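Local coordinates for protein alpha-amylase/trypsin inhibitor (Eleusine coracana, PDB 1B1U) that inhibits both trypsin and alpha-amylase and may protect ragi seeds against endogenous and foreign hydrolytic enzymes, at residues 91-94 against 95-98; 97-100 against 101-104. All blocks are in the same frame, centred on the assembly; numbering follows the deposited sequence.

Contact 1. Residues 91-94 against 95-98; sequences RAFA and PKLV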
loop_
_atom_site.group_PDB
_atom_site.type_symbol
_atom_site.label_atom_id
_atom_site.label_comp_id
_atom_site.label_asym_id
_atom_site.label_seq_id
_atom_site.Cartn_x
_atom_site.Cartn_y
_atom_site.Cartn_z
ATOM N N ARG A 91 -7.754 -5.062 -3.273
ATOM C CA ARG A 91 -7.585 -5.423 -1.879
ATOM C C ARG A 91 -6.886 -6.764 -1.781
ATOM O O ARG A 91 -6.027 -6.966 -0.927
ATOM C CB ARG A 91 -8.945 -5.503 -1.193
ATOM C CG ARG A 91 -9.286 -4.278 -0.385
ATOM C CD ARG A 91 -10.776 -4.213 -0.083
ATOM N NE ARG A 91 -11.146 -2.963 0.571
ATOM C CZ ARG A 91 -11.122 -1.766 -0.017
ATOM N NH1 ARG A 91 -10.743 -1.638 -1.287
ATOM N NH2 ARG A 91 -11.478 -0.690 0.665
ATOM N N ALA A 92 -7.262 -7.693 -2.654
ATOM C CA ALA A 92 -6.649 -9.024 -2.656
ATOM C C ALA A 92 -5.146 -8.972 -2.982
ATOM O O ALA A 92 -4.366 -9.731 -2.425
ATOM C CB ALA A 92 -7.374 -9.934 -3.652
ATOM N N PHE A 93 -4.732 -8.086 -3.882
ATOM C CA PHE A 93 -3.316 -8.011 -4.203
ATOM C C PHE A 93 -2.503 -7.182 -3.198
ATOM O O PHE A 93 -1.508 -7.665 -2.667
ATOM C CB PHE A 93 -3.100 -7.458 -5.617
ATOM C CG PHE A 93 -1.662 -7.139 -5.920
ATOM C CD1 PHE A 93 -0.707 -8.144 -5.931
ATOM C CD2 PHE A 93 -1.246 -5.822 -6.094
ATOM C CE1 PHE A 93 0.643 -7.851 -6.094
ATOM C CE2 PHE A 93 0.110 -5.516 -6.263
ATOM C CZ PHE A 93 1.056 -6.543 -6.258
ATOM N N ALA A 94 -2.930 -5.944 -2.944
ATOM C CA ALA A 94 -2.248 -5.014 -2.029
ATOM C C ALA A 94 -1.298 -5.586 -0.982
ATOM O O ALA A 94 -0.120 -5.228 -0.958
ATOM C CB ALA A 94 -3.269 -4.124 -1.340
ATOM N N PRO A 95 -1.793 -6.457 -0.079
ATOM C CA PRO A 95 -0.874 -7.014 0.932
ATOM C C PRO A 95 0.289 -7.854 0.362
ATOM O O PRO A 95 1.035 -8.489 1.108
ATOM C CB PRO A 95 -1.776 -7.861 1.843
ATOM C CG PRO A 95 -3.179 -7.563 1.437
ATOM C CD PRO A 95 -3.169 -6.964 0.068
ATOM N N LYS A 96 0.437 -7.867 -0.956
ATOM C CA LYS A 96 1.501 -8.649 -1.564
ATOM C C LYS A 96 2.620 -7.709 -1.989
ATOM O O LYS A 96 3.679 -8.149 -2.428
ATOM C CB LYS A 96 0.977 -9.432 -2.783
ATOM C CG LYS A 96 -0.220 -10.351 -2.520
ATOM C CD LYS A 96 0.154 -11.541 -1.659
ATOM C CE LYS A 96 -1.047 -12.050 -0.851
ATOM N NZ LYS A 96 -0.668 -12.820 0.381
ATOM N N LEU A 97 2.384 -6.409 -1.843
ATOM C CA LEU A 97 3.375 -5.421 -2.225
ATOM C C LEU A 97 4.708 -5.607 -1.508
ATOM O O LEU A 97 5.736 -5.096 -1.945
ATOM C CB LEU A 97 2.847 -4.011 -1.954
ATOM C CG LEU A 97 1.704 -3.472 -2.815
ATOM C CD1 LEU A 97 1.210 -2.174 -2.188
ATOM C CD2 LEU A 97 2.162 -3.227 -4.251
ATOM N N VAL A 98 4.707 -6.341 -0.407
ATOM C CA VAL A 98 5.939 -6.532 0.333
ATOM C C VAL A 98 6.619 -7.865 0.011
ATOM O O VAL A 98 7.728 -8.130 0.468
ATOM C CB VAL A 98 5.695 -6.439 1.865
ATOM C CG1 VAL A 98 4.834 -5.211 2.198
ATOM C CG2 VAL A 98 5.035 -7.705 2.364
#

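Contact 2. Residues 97-100 against 101-104; sequences LVTE and VECN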
loop_
_atom_site.group_PDB
_atom_site.type_symbol
_atom_site.label_atom_id
_atom_site.label_comp_id
_atom_site.label_asym_id
_atom_site.label_seq_id
_atom_site.Cartn_x
_atom_site.Cartn_y
_atom_site.Cartn_z
ATOM N N LEU A 97 2.384 -6.409 -1.843
ATOM C CA LEU A 97 3.375 -5.421 -2.225
ATOM C C LEU A 97 4.708 -5.607 -1.508
ATOM O O LEU A 97 5.736 -5.096 -1.945
ATOM C CB LEU A 97 2.847 -4.011 -1.954
ATOM C CG LEU A 97 1.704 -3.472 -2.815
ATOM C CD1 LEU A 97 1.210 -2.174 -2.188
ATOM C CD2 LEU A 97 2.162 -3.227 -4.251
ATOM N N VAL A 98 4.707 -6.341 -0.407
ATOM C CA VAL A 98 5.939 -6.532 0.333
ATOM C C VAL A 98 6.619 -7.865 0.011
ATOM O O VAL A 98 7.728 -8.130 0.468
ATOM C CB VAL A 98 5.695 -6.439 1.865
ATOM C CG1 VAL A 98 4.834 -5.211 2.198
ATOM C CG2 VAL A 98 5.035 -7.705 2.364
ATOM N N THR A 99 5.964 -8.704 -0.780
ATOM C CA THR A 99 6.548 -9.989 -1.123
ATOM C C THR A 99 7.762 -9.866 -2.043
ATOM O O THR A 99 7.918 -8.886 -2.788
ATOM C CB THR A 99 5.512 -10.919 -1.785
ATOM O OG1 THR A 99 4.959 -10.277 -2.942
ATOM C CG2 THR A 99 4.407 -11.254 -0.799
ATOM N N GLU A 100 8.617 -10.883 -1.967
ATOM C CA GLU A 100 9.848 -10.960 -2.749
ATOM C C GLU A 100 9.603 -10.693 -4.232
ATOM O O GLU A 100 10.272 -9.857 -4.836
ATOM C CB GLU A 100 10.510 -12.334 -2.537
ATOM C CG GLU A 100 11.004 -13.035 -3.802
ATOM C CD GLU A 100 12.343 -12.507 -4.298
ATOM O OE1 GLU A 100 13.390 -12.947 -3.766
ATOM O OE2 GLU A 100 12.349 -11.660 -5.224
ATOM N N VAL A 101 8.636 -11.395 -4.813
ATOM C CA VAL A 101 8.319 -11.216 -6.223
ATOM C C VAL A 101 7.999 -9.757 -6.446
ATOM O O VAL A 101 8.257 -9.205 -7.517
ATOM C CB VAL A 101 7.100 -12.052 -6.644
ATOM C CG1 VAL A 101 6.269 -12.415 -5.423
ATOM C CG2 VAL A 101 6.268 -11.284 -7.645
ATOM N N GLU A 102 7.418 -9.137 -5.429
ATOM C CA GLU A 102 7.076 -7.737 -5.530
ATOM C C GLU A 102 8.189 -6.901 -4.901
ATOM O O GLU A 102 9.350 -7.073 -5.279
ATOM C CB GLU A 102 5.712 -7.483 -4.886
ATOM C CG GLU A 102 4.561 -8.170 -5.629
ATOM C CD GLU A 102 4.303 -7.591 -7.021
ATOM O OE1 GLU A 102 4.557 -6.385 -7.228
ATOM O OE2 GLU A 102 3.841 -8.343 -7.911
ATOM N N CYS A 103 7.879 -6.022 -3.949
ATOM C CA CYS A 103 8.933 -5.177 -3.383
ATOM C C CYS A 103 9.943 -5.896 -2.506
ATOM O O CYS A 103 11.010 -5.357 -2.227
ATOM C CB CYS A 103 8.336 -4.000 -2.611
ATOM S SG CYS A 103 6.994 -3.140 -3.479
ATOM N N ASN A 104 9.616 -7.111 -2.074
ATOM C CA ASN A 104 10.529 -7.875 -1.231
ATOM C C ASN A 104 11.081 -6.988 -0.122
ATOM O O ASN A 104 12.230 -6.540 -0.194
ATOM C CB ASN A 104 11.681 -8.413 -2.079
ATOM C CG ASN A 104 12.742 -9.097 -1.250
ATOM O OD1 ASN A 104 12.482 -10.111 -0.600
ATOM N ND2 ASN A 104 13.947 -8.544 -1.266
#

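Contact 1. Residues 91-94 against 95-98
Phe-93, Lys-96 and Leu-97 meet where helix 87-93, the last helix of this cereal trypsin/alpha-amylase inhibitor fold, runs out into a short 3-10 turn at Pro-95 and Lys-96. The packed part faces inward. CD2 of Leu-97 lies 3.7 Å from CE2 of Phe-93, the two side chains crossing at about a right angle. On the same side of the ring plane, CB of Lys-96 comes obliquely to within 3.7 Å of Phe-93 CE1. With CG of Phe-93 anti to the backbone N (chi1 170°), the ring swings forward along the chain to reach both. Val-24, Arg-27 and Thr-28 of helix 19-29 also touch this ring, while Met-64 of helix 53-64 packs on Ala-94 and Pro-95.

Pro-95 has no N-H to offer the helix; its CD sits 3.0 Å from Arg-91 O, where the next helical donor would have come. The outer side is looser. Beyond CB and CG, the Lys-96 chain bends at chi2 (-69°) and carries NZ off into the exposed region, and the small side chain of Ala-92 also points away from the turn. Arg-91 leaves in another direction, its NH1 hydrogen-bonded to Leu-79 O. CG of Lys-96 lies close beside Phe-93 O, a short 3.0 Å. The turn itself is closed by Leu-97 N, which donates a nearly straight bond (169°) to Ala-94 O, 2.9 Å away and from above the carbonyl plane.

Contact 2. Residues 97-100 against 101-104
A tight loop after helix 87-93 doubles back at Thr-99 to Glu-102, with Glu-100 and Val-101 both in helical backbone conformation as in a type I or III reverse turn. The carbonyl of Thr-99 is at its centre. Asn-104 N donates to Thr-99 O at 2.6 Å from well above the carbonyl plane (60° out of it), and Glu-102 N adds a weak bond to the same Thr-99 O at 2.7 Å. Cys-103 N probably also reaches Leu-97 O, although the placing of that oxygen is less sure.

Side chains fill in around the turn. Those of Thr-99 and Glu-102 lie alongside each other and point the same way, with Thr-99 OG1 3.4 Å from Glu-102 CG. At chi1 57° the hydroxyl sits between the backbone N and the carbonyl carbon, where it is hydrogen-bonded to Lys-96 O and has Val-101 CG1 at 3.5 Å. Across the loop, Asn-104 OD1 lies 3.5 Å from Glu-100 CB; this end is exposed. Glu-102 turns elsewhere: its bent chain (chi2 -67°) leads the carboxylate away from the turn to salt bridges with Lys-41 and Arg-27 and a hydrogen bond with the hydroxyl of Tyr-23. Cys-103 forms a disulfide with Cys-45 of helix 37-50. One carbonyl oxygen thus takes two backbone N-H groups, one of them weakly, while a covalent link and ionic bonds, which probably favour a charged Glu-102, fix the loop to helices 19-29 and 37-50.

Overall arrangement
Followed from the N terminus, the chain leaves helix 87-93 through contact 1, where it closes a small turn at the helix end, and then enters contact 2, which closes the loop 97-104. The two do not cross: they follow in sequence and overlap in Leu-97 and Val-98, their centres about 9 Å apart. The returning limb of the loop comes back on contact 1, with Glu-102 CD packed 3.5 Å from Phe-93 CZ. Contact 1 seats the helix end against helices 19-29 and 53-64. Contact 2 lies farther from the centre of the chain, and its neighbours are helices 19-29 and 37-50.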